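Local coordinates for protein Asp/Glu-specific dipeptidyl-peptidase (Flavobacterium psychrophilum, PDB 5JXF) that removes dipeptides from the N-terminus of oligopeptides as a serine peptidase of family S46, strictly requiring an acidic residue, Asp or Glu, at P1, at residues C85-L97 and V259-L271. Residues are numbered along the deposited sequence; the frame is centred on the assembly and turned at random.
Sequences CTSEVISPKGLIL and VPYIPKHFLPVSL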
# COMPACT_ATOMS: atom_id res chain seq x y z
N CYS A 85 -1.13 -10.53 -28.55
CA CYS A 85 0.07 -10.06 -27.85
C CYS A 85 1.19 -9.77 -28.84
O CYS A 85 1.04 -9.97 -30.05
CB CYS A 85 0.54 -11.09 -26.82
SG CYS A 85 -0.82 -11.66 -25.75
N THR A 86 2.31 -9.28 -28.31
CA THR A 86 3.49 -9.02 -29.10
C THR A 86 4.57 -10.01 -28.69
O THR A 86 4.52 -10.55 -27.60
CB THR A 86 3.94 -7.58 -28.93
OG1 THR A 86 2.83 -6.71 -29.20
CG2 THR A 86 5.02 -7.26 -29.90
N SER A 87 5.50 -10.30 -29.60
CA SER A 87 6.66 -11.13 -29.33
C SER A 87 7.83 -10.54 -30.12
O SER A 87 7.63 -9.62 -30.91
CB SER A 87 6.41 -12.57 -29.72
OG SER A 87 6.20 -12.68 -31.12
N GLU A 88 9.04 -10.99 -29.85
CA GLU A 88 10.19 -10.45 -30.57
C GLU A 88 11.21 -11.55 -30.84
O GLU A 88 11.44 -12.42 -30.01
CB GLU A 88 10.84 -9.30 -29.82
CG GLU A 88 11.38 -9.68 -28.45
CD GLU A 88 10.48 -9.19 -27.34
OE1 GLU A 88 9.25 -9.12 -27.57
OE2 GLU A 88 10.99 -8.86 -26.25
N VAL A 89 11.79 -11.53 -32.04
CA VAL A 89 12.81 -12.50 -32.41
C VAL A 89 14.15 -12.14 -31.79
O VAL A 89 14.64 -11.02 -31.97
CB VAL A 89 12.97 -12.60 -33.94
CG1 VAL A 89 13.78 -13.82 -34.27
CG2 VAL A 89 11.58 -12.63 -34.63
N ILE A 90 14.77 -13.07 -31.06
CA ILE A 90 16.02 -12.74 -30.37
C ILE A 90 17.14 -13.70 -30.75
O ILE A 90 18.17 -13.79 -30.09
CB ILE A 90 15.81 -12.70 -28.84
CG1 ILE A 90 15.24 -14.00 -28.30
CG2 ILE A 90 14.87 -11.58 -28.47
CD1 ILE A 90 15.50 -14.16 -26.78
N SER A 91 16.95 -14.39 -31.87
CA SER A 91 17.96 -15.31 -32.37
C SER A 91 17.82 -15.58 -33.85
O SER A 91 16.71 -15.51 -34.37
CB SER A 91 17.89 -16.63 -31.58
OG SER A 91 17.56 -17.67 -32.50
N PRO A 92 18.93 -15.90 -34.52
CA PRO A 92 18.72 -16.22 -35.94
C PRO A 92 18.13 -17.61 -36.21
O PRO A 92 18.16 -18.03 -37.36
CB PRO A 92 20.13 -16.12 -36.55
CG PRO A 92 21.10 -16.42 -35.33
CD PRO A 92 20.36 -15.76 -34.16
N LYS A 93 17.61 -18.30 -35.20
CA LYS A 93 16.96 -19.59 -35.47
C LYS A 93 15.51 -19.63 -34.97
O LYS A 93 15.00 -20.69 -34.59
CB LYS A 93 17.79 -20.74 -34.88
CG LYS A 93 19.07 -20.99 -35.68
CD LYS A 93 19.72 -22.34 -35.38
CE LYS A 93 20.32 -22.35 -33.99
NZ LYS A 93 21.22 -23.53 -33.80
N GLY A 94 14.85 -18.47 -34.98
CA GLY A 94 13.43 -18.37 -34.67
C GLY A 94 13.03 -18.29 -33.20
O GLY A 94 11.85 -18.35 -32.87
N LEU A 95 14.01 -18.18 -32.31
CA LEU A 95 13.74 -18.01 -30.89
C LEU A 95 13.04 -16.70 -30.69
O LEU A 95 13.58 -15.66 -31.07
CB LEU A 95 15.03 -18.05 -30.07
CG LEU A 95 14.86 -18.07 -28.55
CD1 LEU A 95 14.00 -19.26 -28.18
CD2 LEU A 95 16.22 -18.15 -27.84
N ILE A 96 11.82 -16.76 -30.16
CA ILE A 96 11.07 -15.54 -29.85
C ILE A 96 10.77 -15.42 -28.36
O ILE A 96 10.57 -16.42 -27.65
CB ILE A 96 9.71 -15.41 -30.61
CG1 ILE A 96 8.76 -16.53 -30.22
CG2 ILE A 96 9.92 -15.38 -32.13
CD1 ILE A 96 7.44 -16.43 -30.93
N LEU A 97 10.70 -14.18 -27.93
CA LEU A 97 10.50 -13.87 -26.52
C LEU A 97 9.16 -13.16 -26.37
O LEU A 97 8.82 -12.31 -27.19
CB LEU A 97 11.67 -13.01 -26.01
CG LEU A 97 11.54 -12.50 -24.56
CD1 LEU A 97 11.71 -13.68 -23.61
CD2 LEU A 97 12.58 -11.41 -24.29
N VAL A 259 11.54 -26.97 -40.00
CA VAL A 259 12.80 -26.56 -39.36
C VAL A 259 12.72 -25.13 -38.79
O VAL A 259 11.81 -24.37 -39.15
CB VAL A 259 13.98 -26.67 -40.35
CG1 VAL A 259 14.04 -28.08 -40.94
CG2 VAL A 259 13.86 -25.62 -41.45
N PRO A 260 13.64 -24.76 -37.89
CA PRO A 260 13.64 -23.39 -37.36
C PRO A 260 13.60 -22.32 -38.44
O PRO A 260 14.36 -22.35 -39.40
CB PRO A 260 14.97 -23.32 -36.60
CG PRO A 260 15.14 -24.69 -36.09
CD PRO A 260 14.59 -25.61 -37.16
N TYR A 261 12.69 -21.38 -38.25
CA TYR A 261 12.56 -20.24 -39.13
C TYR A 261 13.75 -19.33 -39.01
O TYR A 261 14.16 -18.97 -37.89
CB TYR A 261 11.30 -19.48 -38.78
CG TYR A 261 11.19 -18.12 -39.40
CD1 TYR A 261 11.05 -17.98 -40.79
CD2 TYR A 261 11.18 -16.98 -38.60
CE1 TYR A 261 10.93 -16.73 -41.37
CE2 TYR A 261 11.06 -15.73 -39.16
CZ TYR A 261 10.94 -15.61 -40.55
OH TYR A 261 10.81 -14.36 -41.09
N ILE A 262 14.29 -18.93 -40.15
CA ILE A 262 15.41 -17.99 -40.15
C ILE A 262 14.87 -16.60 -40.44
O ILE A 262 14.31 -16.34 -41.51
CB ILE A 262 16.51 -18.40 -41.17
CG1 ILE A 262 17.02 -19.81 -40.85
CG2 ILE A 262 17.64 -17.35 -41.19
CD1 ILE A 262 17.87 -20.42 -41.95
N PRO A 263 15.00 -15.69 -39.46
CA PRO A 263 14.38 -14.38 -39.65
C PRO A 263 15.22 -13.42 -40.49
O PRO A 263 16.42 -13.61 -40.66
CB PRO A 263 14.25 -13.84 -38.21
CG PRO A 263 15.41 -14.48 -37.48
CD PRO A 263 15.57 -15.86 -38.11
N LYS A 264 14.57 -12.37 -40.98
CA LYS A 264 15.25 -11.29 -41.66
C LYS A 264 16.05 -10.40 -40.72
O LYS A 264 16.99 -9.72 -41.15
CB LYS A 264 14.22 -10.45 -42.42
CG LYS A 264 13.40 -11.29 -43.39
CD LYS A 264 12.24 -10.51 -43.98
CE LYS A 264 11.48 -11.35 -45.01
NZ LYS A 264 10.10 -10.80 -45.14
N HIS A 265 15.69 -10.42 -39.44
CA HIS A 265 16.37 -9.60 -38.44
C HIS A 265 16.03 -10.14 -37.05
O HIS A 265 14.93 -10.64 -36.82
CB HIS A 265 15.95 -8.12 -38.55
CG HIS A 265 16.68 -7.21 -37.60
ND1 HIS A 265 18.00 -6.85 -37.78
CD2 HIS A 265 16.28 -6.58 -36.47
CE1 HIS A 265 18.38 -6.05 -36.80
NE2 HIS A 265 17.35 -5.87 -35.99
N PHE A 266 16.97 -10.05 -36.13
CA PHE A 266 16.69 -10.45 -34.78
C PHE A 266 17.36 -9.45 -33.87
O PHE A 266 18.30 -8.79 -34.29
CB PHE A 266 17.17 -11.88 -34.50
CG PHE A 266 18.65 -12.04 -34.47
CD1 PHE A 266 19.38 -12.21 -35.64
CD2 PHE A 266 19.33 -12.04 -33.25
CE1 PHE A 266 20.75 -12.37 -35.61
CE2 PHE A 266 20.70 -12.20 -33.21
CZ PHE A 266 21.41 -12.36 -34.38
N LEU A 267 16.85 -9.31 -32.65
CA LEU A 267 17.32 -8.26 -31.76
C LEU A 267 18.47 -8.78 -30.95
O LEU A 267 18.36 -9.81 -30.28
CB LEU A 267 16.19 -7.78 -30.83
CG LEU A 267 14.90 -7.32 -31.52
CD1 LEU A 267 13.80 -7.06 -30.50
CD2 LEU A 267 15.16 -6.08 -32.32
N PRO A 268 19.61 -8.08 -31.02
CA PRO A 268 20.65 -8.41 -30.04
C PRO A 268 20.14 -7.98 -28.66
O PRO A 268 19.29 -7.08 -28.59
CB PRO A 268 21.84 -7.55 -30.48
CG PRO A 268 21.49 -7.01 -31.84
CD PRO A 268 19.99 -6.94 -31.87
N VAL A 269 20.61 -8.65 -27.60
CA VAL A 269 20.19 -8.40 -26.24
C VAL A 269 21.31 -7.72 -25.46
O VAL A 269 22.40 -8.26 -25.35
CB VAL A 269 19.79 -9.70 -25.51
CG1 VAL A 269 19.40 -9.40 -24.09
CG2 VAL A 269 18.65 -10.40 -26.25
N SER A 270 21.02 -6.54 -24.93
CA SER A 270 22.01 -5.78 -24.16
C SER A 270 22.27 -6.35 -22.75
O SER A 270 21.36 -6.86 -22.11
CB SER A 270 21.55 -4.33 -24.02
OG SER A 270 22.39 -3.63 -23.13
N LEU A 271 23.52 -6.27 -22.29
CA LEU A 271 23.89 -6.67 -20.91
C LEU A 271 24.33 -5.48 -20.08
O LEU A 271 24.79 -5.65 -18.97
CB LEU A 271 25.02 -7.71 -20.91
CG LEU A 271 24.79 -9.15 -21.33
CD1 LEU A 271 26.13 -9.83 -21.63
CD2 LEU A 271 24.06 -9.91 -20.27
O HOH W 1 19.83 -11.83 -29.62
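Pro92 points its CD at the face of the Phe266 ring, the two rings meeting obliquely: CD sits 3.6 Å from the centroid of the phenyl ring and only 12° off the normal, a CH-pi contact close to the ring centre. The phenyl group gets there because CG lies between the backbone N and carbonyl carbon of Phe266 (chi1 69°), which sets the ring over Ser91 and Pro92 of the 90-94 turn. Ser91 C covers the same face near CG, so backbone and proline ring together form the bed of the aromatic.

Next to it, Val89 CG1 reaches Pro263 CG at 3.7 Å and also meets Phe266 CB, Val89 and Phe266 crossing at about a right angle. Pro263 packs against both that methyl and the turn, its CG touching Val89 CG1 and Ser91 O, its CD against Pro92 O. Further along, Leu267 CD1 lies across the CB of Glu88 at 3.8 Å, and Pro260 CB rests on Lys93 O.

One direct backbone bond ties the segments: Leu267 N donates to Val89 O (2.9 Å, 171°), nearly straight at the hydrogen. Beside it a water donates to both Ile90 O and Leu267 O, at 2.6 Å each, and lies at the edge of the Phe266 ring, in its plane.

The turn connects strands 85-89 and 95-98, a hairpin of the antiparallel sheet that leads into the helix of His101, consistent with the chymotrypsin-like fold of S46 peptidases; the Glu88 side chain is about 9 Å from that of Ser662, the probable catalytic serine. An ST turn, Lys93 N to Ser91 OG (2.8 Å), stiffens it from within; Glu722 also hydrogen-bonds that hydroxyl. Prolines and a phenyl ring thus pack on the turn's backbone, carbonyl oxygens included, as well as its side chains, while one direct bond and one water satisfy backbone groups beside them.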